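Local coordinates for protein PrgZ (Enterococcus faecalis, PDB 4FAJ) that is a membrane-anchored, extracellular receptor that binds peptide pheromones and, as in other family 5 solute-binding proteins, probably hands peptides on for transport, at residues L86-E92 / T235-L241; L332-V338 / K400-I405. All coordinates share one frame; numbering follows the deposited sequence.

Interaction 1: residues L86-E92 / T235-L241; sequences LLANVME and TNGAFNL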
loop_
_atom_site.group_PDB
_atom_site.type_symbol
_atom_site.label_atom_id
_atom_site.label_comp_id
_atom_site.label_asym_id
_atom_site.label_seq_id
_atom_site.Cartn_x
_atom_site.Cartn_y
_atom_site.Cartn_z
ATOM N N LEU A 86 -5.607 1.313 10.141
ATOM C CA LEU A 86 -6.701 1.733 11.011
ATOM C C LEU A 86 -8.011 1.078 10.569
ATOM O O LEU A 86 -8.738 0.510 11.385
ATOM C CB LEU A 86 -6.872 3.242 11.009
ATOM C CG LEU A 86 -8.092 3.759 11.777
ATOM C CD1 LEU A 86 -8.037 3.347 13.242
ATOM C CD2 LEU A 86 -8.159 5.284 11.620
ATOM N N LEU A 87 -8.302 1.153 9.276
ATOM C CA LEU A 87 -9.547 0.580 8.744
ATOM C C LEU A 87 -9.593 -0.944 8.923
ATOM O O LEU A 87 -10.665 -1.501 9.197
ATOM C CB LEU A 87 -9.775 0.979 7.271
ATOM C CG LEU A 87 -10.244 2.408 6.992
ATOM C CD1 LEU A 87 -10.397 2.646 5.466
ATOM C CD2 LEU A 87 -11.534 2.754 7.704
ATOM N N ALA A 88 -8.450 -1.623 8.803
ATOM C CA ALA A 88 -8.398 -3.074 9.040
ATOM C C ALA A 88 -8.759 -3.438 10.489
ATOM O O ALA A 88 -9.159 -4.566 10.768
ATOM C CB ALA A 88 -7.023 -3.643 8.658
ATOM N N ASN A 89 -8.666 -2.461 11.387
ATOM C CA ASN A 89 -8.922 -2.664 12.818
ATOM C C ASN A 89 -10.236 -2.057 13.364
ATOM O O ASN A 89 -10.789 -2.576 14.351
ATOM C CB ASN A 89 -7.714 -2.180 13.607
ATOM C CG ASN A 89 -6.539 -3.116 13.478
ATOM O OD1 ASN A 89 -6.508 -4.170 14.112
ATOM N ND2 ASN A 89 -5.559 -2.743 12.659
ATOM N N VAL A 90 -10.747 -0.995 12.734
ATOM C CA VAL A 90 -12.067 -0.466 13.094
ATOM C C VAL A 90 -13.180 -0.938 12.156
ATOM O O VAL A 90 -14.358 -0.806 12.484
ATOM C CB VAL A 90 -12.079 1.092 13.296
ATOM C CG1 VAL A 90 -11.097 1.492 14.405
ATOM C CG2 VAL A 90 -11.792 1.839 11.983
ATOM N N MET A 91 -12.813 -1.531 11.018
ATOM C CA MET A 91 -13.770 -2.125 10.100
ATOM C C MET A 91 -13.393 -3.586 9.815
ATOM O O MET A 91 -12.396 -4.100 10.338
ATOM C CB MET A 91 -13.854 -1.321 8.793
ATOM C CG MET A 91 -14.395 0.079 8.975
ATOM S SD MET A 91 -14.867 0.860 7.436
ATOM C CE MET A 91 -16.453 0.084 7.081
ATOM N N GLU A 92 -14.225 -4.252 9.025
ATOM C CA GLU A 92 -14.019 -5.653 8.649
ATOM C C GLU A 92 -14.701 -5.924 7.315
ATOM O O GLU A 92 -15.716 -5.309 6.993
ATOM C CB GLU A 92 -14.607 -6.577 9.720
ATOM C CG GLU A 92 -14.348 -8.055 9.469
ATOM C CD GLU A 92 -14.867 -8.927 10.577
ATOM O OE1 GLU A 92 -16.109 -8.990 10.774
ATOM O OE2 GLU A 92 -14.027 -9.563 11.241
ATOM N N THR A 235 -18.821 2.142 11.431
ATOM C CA THR A 235 -17.856 1.063 11.246
ATOM C C THR A 235 -18.383 -0.255 11.811
ATOM O O THR A 235 -19.478 -0.301 12.369
ATOM C CB THR A 235 -16.515 1.432 11.882
ATOM O OG1 THR A 235 -16.673 1.562 13.299
ATOM C CG2 THR A 235 -15.987 2.736 11.279
ATOM N N ASN A 236 -17.618 -1.328 11.635
ATOM C CA ASN A 236 -18.116 -2.669 11.963
ATOM C C ASN A 236 -17.067 -3.656 12.453
ATOM O O ASN A 236 -17.295 -4.874 12.397
ATOM C CB ASN A 236 -18.777 -3.269 10.718
ATOM C CG ASN A 236 -17.785 -3.479 9.582
ATOM O OD1 ASN A 236 -16.765 -2.790 9.498
ATOM N ND2 ASN A 236 -18.078 -4.436 8.702
ATOM N N GLY A 237 -15.929 -3.155 12.932
ATOM C CA GLY A 237 -14.785 -3.997 13.248
ATOM C C GLY A 237 -14.578 -4.295 14.717
ATOM O O GLY A 237 -15.435 -4.030 15.548
ATOM N N ALA A 238 -13.418 -4.861 15.015
ATOM C CA ALA A 238 -13.053 -5.261 16.372
ATOM C C ALA A 238 -13.036 -4.080 17.337
ATOM O O ALA A 238 -13.343 -4.229 18.524
ATOM C CB ALA A 238 -11.694 -5.949 16.354
ATOM N N PHE A 239 -12.671 -2.912 16.815
ATOM C CA PHE A 239 -12.606 -1.687 17.593
ATOM C C PHE A 239 -13.425 -0.589 16.942
ATOM O O PHE A 239 -13.714 -0.656 15.757
ATOM C CB PHE A 239 -11.146 -1.254 17.727
ATOM C CG PHE A 239 -10.274 -2.310 18.309
ATOM C CD1 PHE A 239 -10.134 -2.430 19.686
ATOM C CD2 PHE A 239 -9.596 -3.203 17.484
ATOM C CE1 PHE A 239 -9.333 -3.427 20.236
ATOM C CE2 PHE A 239 -8.800 -4.187 18.023
ATOM C CZ PHE A 239 -8.670 -4.303 19.410
ATOM N N ASN A 240 -13.836 0.391 17.745
ATOM C CA ASN A 240 -14.469 1.612 17.259
ATOM C C ASN A 240 -13.436 2.729 17.270
ATOM O O ASN A 240 -12.537 2.727 18.095
ATOM C CB ASN A 240 -15.614 2.048 18.178
ATOM C CG ASN A 240 -16.828 1.151 18.096
ATOM O OD1 ASN A 240 -17.097 0.536 17.072
ATOM N ND2 ASN A 240 -17.600 1.111 19.187
ATOM N N LEU A 241 -13.555 3.689 16.371
ATOM C CA LEU A 241 -12.670 4.865 16.414
ATOM C C LEU A 241 -13.305 5.855 17.375
ATOM O O LEU A 241 -14.370 6.399 17.080
ATOM C CB LEU A 241 -12.497 5.480 15.031
ATOM C CG LEU A 241 -11.613 6.738 14.956
ATOM C CD1 LEU A 241 -10.169 6.425 15.320
ATOM C CD2 LEU A 241 -11.687 7.368 13.567
HETATM O O HOH W 1 -11.540 -5.501 12.714
HETATM O O HOH W 2 -18.249 -7.199 11.300
#
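Gly237 passes close to the end of helix 81-90, its CA 3.8 Å from the CA of Met91. Having no side chain, Gly237 can bring its backbone this near to Val90 and Met91. This close approach puts the last carbonyls of the helix to use: Asn89 O takes the N-H of Phe239 at 3.1 Å and also sits at the edge of the Phe239 ring. Val90 O receives weaker bonds from the N-H groups of Asn236 and Gly237. Branched Val90 is the bump: its CG1 fills the hollow along the backbone from Phe239 O to Leu241 N, with Phe239 CB and Leu241 CB flanking it, and its CA lies 3.1 Å from Phe239 O in a CH...O contact. Beyond the helix, the amide of Asn236, folded back by a chi1 of 64°, grips Glu92 twice. Glu92 N gives its hydrogen to OD1 at 3.0 Å from above the plane of the amide carbonyl. Asn236 ND2 in turn donates to Glu92 O at 3.0 Å. Met91 crosses Thr235 at about a right angle, CG 3.8 Å from Thr235 CB. Ile255 of strand 252-257 adds to the apolar cluster. A helix C-terminus is thus docked on the loop leading into edge strand 239-243 of a mixed sheet in this solute-binding fold.

Interaction 2: residues L332-V338 / K400-I405; sequences LLQNKNV and KAKKEI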
loop_
_atom_site.group_PDB
_atom_site.type_symbol
_atom_site.label_atom_id
_atom_site.label_comp_id
_atom_site.label_asym_id
_atom_site.label_seq_id
_atom_site.Cartn_x
_atom_site.Cartn_y
_atom_site.Cartn_z
ATOM N N LEU A 332 13.891 16.530 -19.150
ATOM C CA LEU A 332 14.917 15.587 -18.720
ATOM C C LEU A 332 14.359 14.162 -18.563
ATOM O O LEU A 332 14.915 13.215 -19.113
ATOM C CB LEU A 332 15.565 16.036 -17.406
ATOM C CG LEU A 332 16.672 17.093 -17.474
ATOM C CD1 LEU A 332 17.047 17.543 -16.069
ATOM C CD2 LEU A 332 17.903 16.559 -18.193
ATOM N N LEU A 333 13.260 14.006 -17.827
ATOM C CA LEU A 333 12.758 12.658 -17.491
ATOM C C LEU A 333 12.032 11.984 -18.650
ATOM O O LEU A 333 11.791 10.782 -18.620
ATOM C CB LEU A 333 11.872 12.701 -16.242
ATOM C CG LEU A 333 12.634 13.070 -14.963
ATOM C CD1 LEU A 333 11.709 13.115 -13.773
ATOM C CD2 LEU A 333 13.800 12.096 -14.718
ATOM N N GLN A 334 11.699 12.771 -19.669
ATOM C CA GLN A 334 11.198 12.260 -20.944
ATOM C C GLN A 334 12.307 11.537 -21.740
ATOM O O GLN A 334 12.023 10.672 -22.565
ATOM C CB GLN A 334 10.591 13.443 -21.729
ATOM C CG GLN A 334 10.471 13.332 -23.236
ATOM C CD GLN A 334 9.774 14.563 -23.816
ATOM O OE1 GLN A 334 8.575 14.760 -23.602
ATOM N NE2 GLN A 334 10.523 15.400 -24.527
ATOM N N ASN A 335 13.566 11.875 -21.466
ATOM C CA ASN A 335 14.702 11.256 -22.152
ATOM C C ASN A 335 15.088 9.912 -21.506
ATOM O O ASN A 335 15.444 9.853 -20.324
ATOM C CB ASN A 335 15.875 12.249 -22.185
ATOM C CG ASN A 335 17.054 11.762 -23.009
ATOM O OD1 ASN A 335 17.802 10.903 -22.571
ATOM N ND2 ASN A 335 17.243 12.342 -24.196
ATOM N N LYS A 336 15.034 8.838 -22.291
ATOM C CA LYS A 336 15.300 7.489 -21.765
ATOM C C LYS A 336 16.714 7.350 -21.187
ATOM O O LYS A 336 16.900 6.686 -20.179
ATOM C CB LYS A 336 15.061 6.419 -22.842
ATOM C CG LYS A 336 14.963 5.002 -22.281
ATOM C CD LYS A 336 14.668 3.953 -23.363
ATOM C CE LYS A 336 13.193 3.973 -23.757
ATOM N NZ LYS A 336 12.832 2.897 -24.716
ATOM N N ASN A 337 17.706 7.977 -21.818
ATOM C CA ASN A 337 19.083 7.926 -21.294
ATOM C C ASN A 337 19.256 8.584 -19.914
ATOM O O ASN A 337 20.043 8.113 -19.089
ATOM C CB ASN A 337 20.083 8.505 -22.302
ATOM C CG ASN A 337 20.208 7.651 -23.565
ATOM O OD1 ASN A 337 20.329 6.428 -23.497
ATOM N ND2 ASN A 337 20.179 8.300 -24.717
ATOM N N VAL A 338 18.526 9.672 -19.668
ATOM C CA VAL A 338 18.532 10.307 -18.358
ATOM C C VAL A 338 18.006 9.308 -17.326
ATOM O O VAL A 338 18.638 9.098 -16.289
ATOM C CB VAL A 338 17.676 11.604 -18.330
ATOM C CG1 VAL A 338 17.508 12.112 -16.896
ATOM C CG2 VAL A 338 18.298 12.673 -19.221
ATOM N N LYS A 400 25.660 10.663 -22.900
ATOM C CA LYS A 400 24.832 10.427 -24.074
ATOM C C LYS A 400 23.592 11.339 -24.057
ATOM O O LYS A 400 23.251 11.946 -25.066
ATOM C CB LYS A 400 24.432 8.941 -24.136
ATOM C CG LYS A 400 23.666 8.522 -25.377
ATOM C CD LYS A 400 23.267 7.038 -25.300
ATOM C CE LYS A 400 24.297 6.096 -25.892
ATOM N NZ LYS A 400 23.803 5.520 -27.180
ATOM N N ALA A 401 22.947 11.456 -22.900
ATOM C CA ALA A 401 21.756 12.302 -22.760
ATOM C C ALA A 401 22.037 13.780 -23.030
ATOM O O ALA A 401 21.237 14.458 -23.670
ATOM C CB ALA A 401 21.147 12.138 -21.380
ATOM N N LYS A 402 23.168 14.276 -22.540
ATOM C CA LYS A 402 23.539 15.682 -22.733
ATOM C C LYS A 402 23.554 16.068 -24.207
ATOM O O LYS A 402 23.174 17.184 -24.561
ATOM C CB LYS A 402 24.911 15.965 -22.146
ATOM C CG LYS A 402 24.973 16.113 -20.649
ATOM C CD LYS A 402 26.329 16.707 -20.296
ATOM C CE LYS A 402 26.933 16.110 -19.054
ATOM N NZ LYS A 402 28.406 16.324 -19.055
ATOM N N LYS A 403 23.983 15.142 -25.061
ATOM C CA LYS A 403 24.010 15.382 -26.503
ATOM C C LYS A 403 22.612 15.534 -27.113
ATOM O O LYS A 403 22.470 16.085 -28.206
ATOM C CB LYS A 403 24.748 14.261 -27.238
ATOM C CG LYS A 403 26.185 14.022 -26.783
ATOM C CD LYS A 403 26.989 13.293 -27.864
ATOM C CE LYS A 403 28.031 12.338 -27.284
ATOM N NZ LYS A 403 28.787 12.910 -26.138
ATOM N N GLU A 404 21.592 15.038 -26.412
ATOM C CA GLU A 404 20.215 15.022 -26.910
ATOM C C GLU A 404 19.324 16.117 -26.324
ATOM O O GLU A 404 18.219 16.309 -26.810
ATOM C CB GLU A 404 19.576 13.653 -26.620
ATOM C CG GLU A 404 20.291 12.472 -27.285
ATOM C CD GLU A 404 19.813 11.112 -26.787
ATOM O OE1 GLU A 404 19.299 11.004 -25.649
ATOM O OE2 GLU A 404 19.972 10.133 -27.543
ATOM N N ILE A 405 19.774 16.818 -25.282
ATOM C CA ILE A 405 18.938 17.849 -24.639
ATOM C C ILE A 405 19.627 19.215 -24.491
ATOM O O ILE A 405 20.846 19.329 -24.617
ATOM C CB ILE A 405 18.419 17.381 -23.254
ATOM C CG1 ILE A 405 19.532 17.412 -22.198
ATOM C CG2 ILE A 405 17.803 15.983 -23.355
ATOM C CD1 ILE A 405 19.610 18.720 -21.420
HETATM O O HOH W 3 21.141 4.677 -25.184
HETATM O O HOH W 4 19.872 7.517 -27.612
#
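With CG anti to the backbone N (chi1 -174°), Asn335 stretches toward Glu404, while Asn337, its CG beside the backbone N instead (chi1 -67°), brings a second amide to the same carboxylate. Glu404 OE1 accepts from both: Asn335 ND2 at 2.9 Å with a fairly straight N-H...O angle of 161°, and Asn337 ND2 at 3.0 Å. Asn335 ND2 meets OE1 on the anti side and Asn337 ND2 on the syn side, each well out of the carboxylate plane and from opposite faces, so the oxygen is clasped between them. Asparagine suits position 335 for a second reason. Asn335 is the N-cap of helix 336-345, its OD1 accepting from Val338 N at 3.2 Å on an in-plane lone pair; one amide therefore caps its own helix and ties it to Glu404 in segment 400-405. Beside this polar clasp, small Ala401 lets the backbones come close, its CB meeting Val338 CG2 at 3.6 Å. Ile405 CD1 reaches Leu332 CD2 at 4.2 Å. Exposed Lys400 lays its aliphatic part over the Asn337 amide, CD 3.4 Å from ND2, and a water joins Asn337 ND2 to Glu404 OE2.

The two contacts share no helix or strand: their centres are 49 Å apart, on opposite sides of the chain's centre, and their nearest atoms are about 31 Å apart, so they do not touch. Interaction 1 is largely buried and joins a helix end to the approach of a sheet edge, so backbone polar groups are met mainly by other backbone groups and one asparagine amide. It also lies near a bound zinc ion, about 8 Å from the side chain of Glu92. Interaction 2, farther from the centre and only partly buried, joins two helical regions away from the annotated sites. There side chains do the polar work, two asparagines sharing one glutamate beside a small apolar layer, while waters bridge polar groups in both contacts.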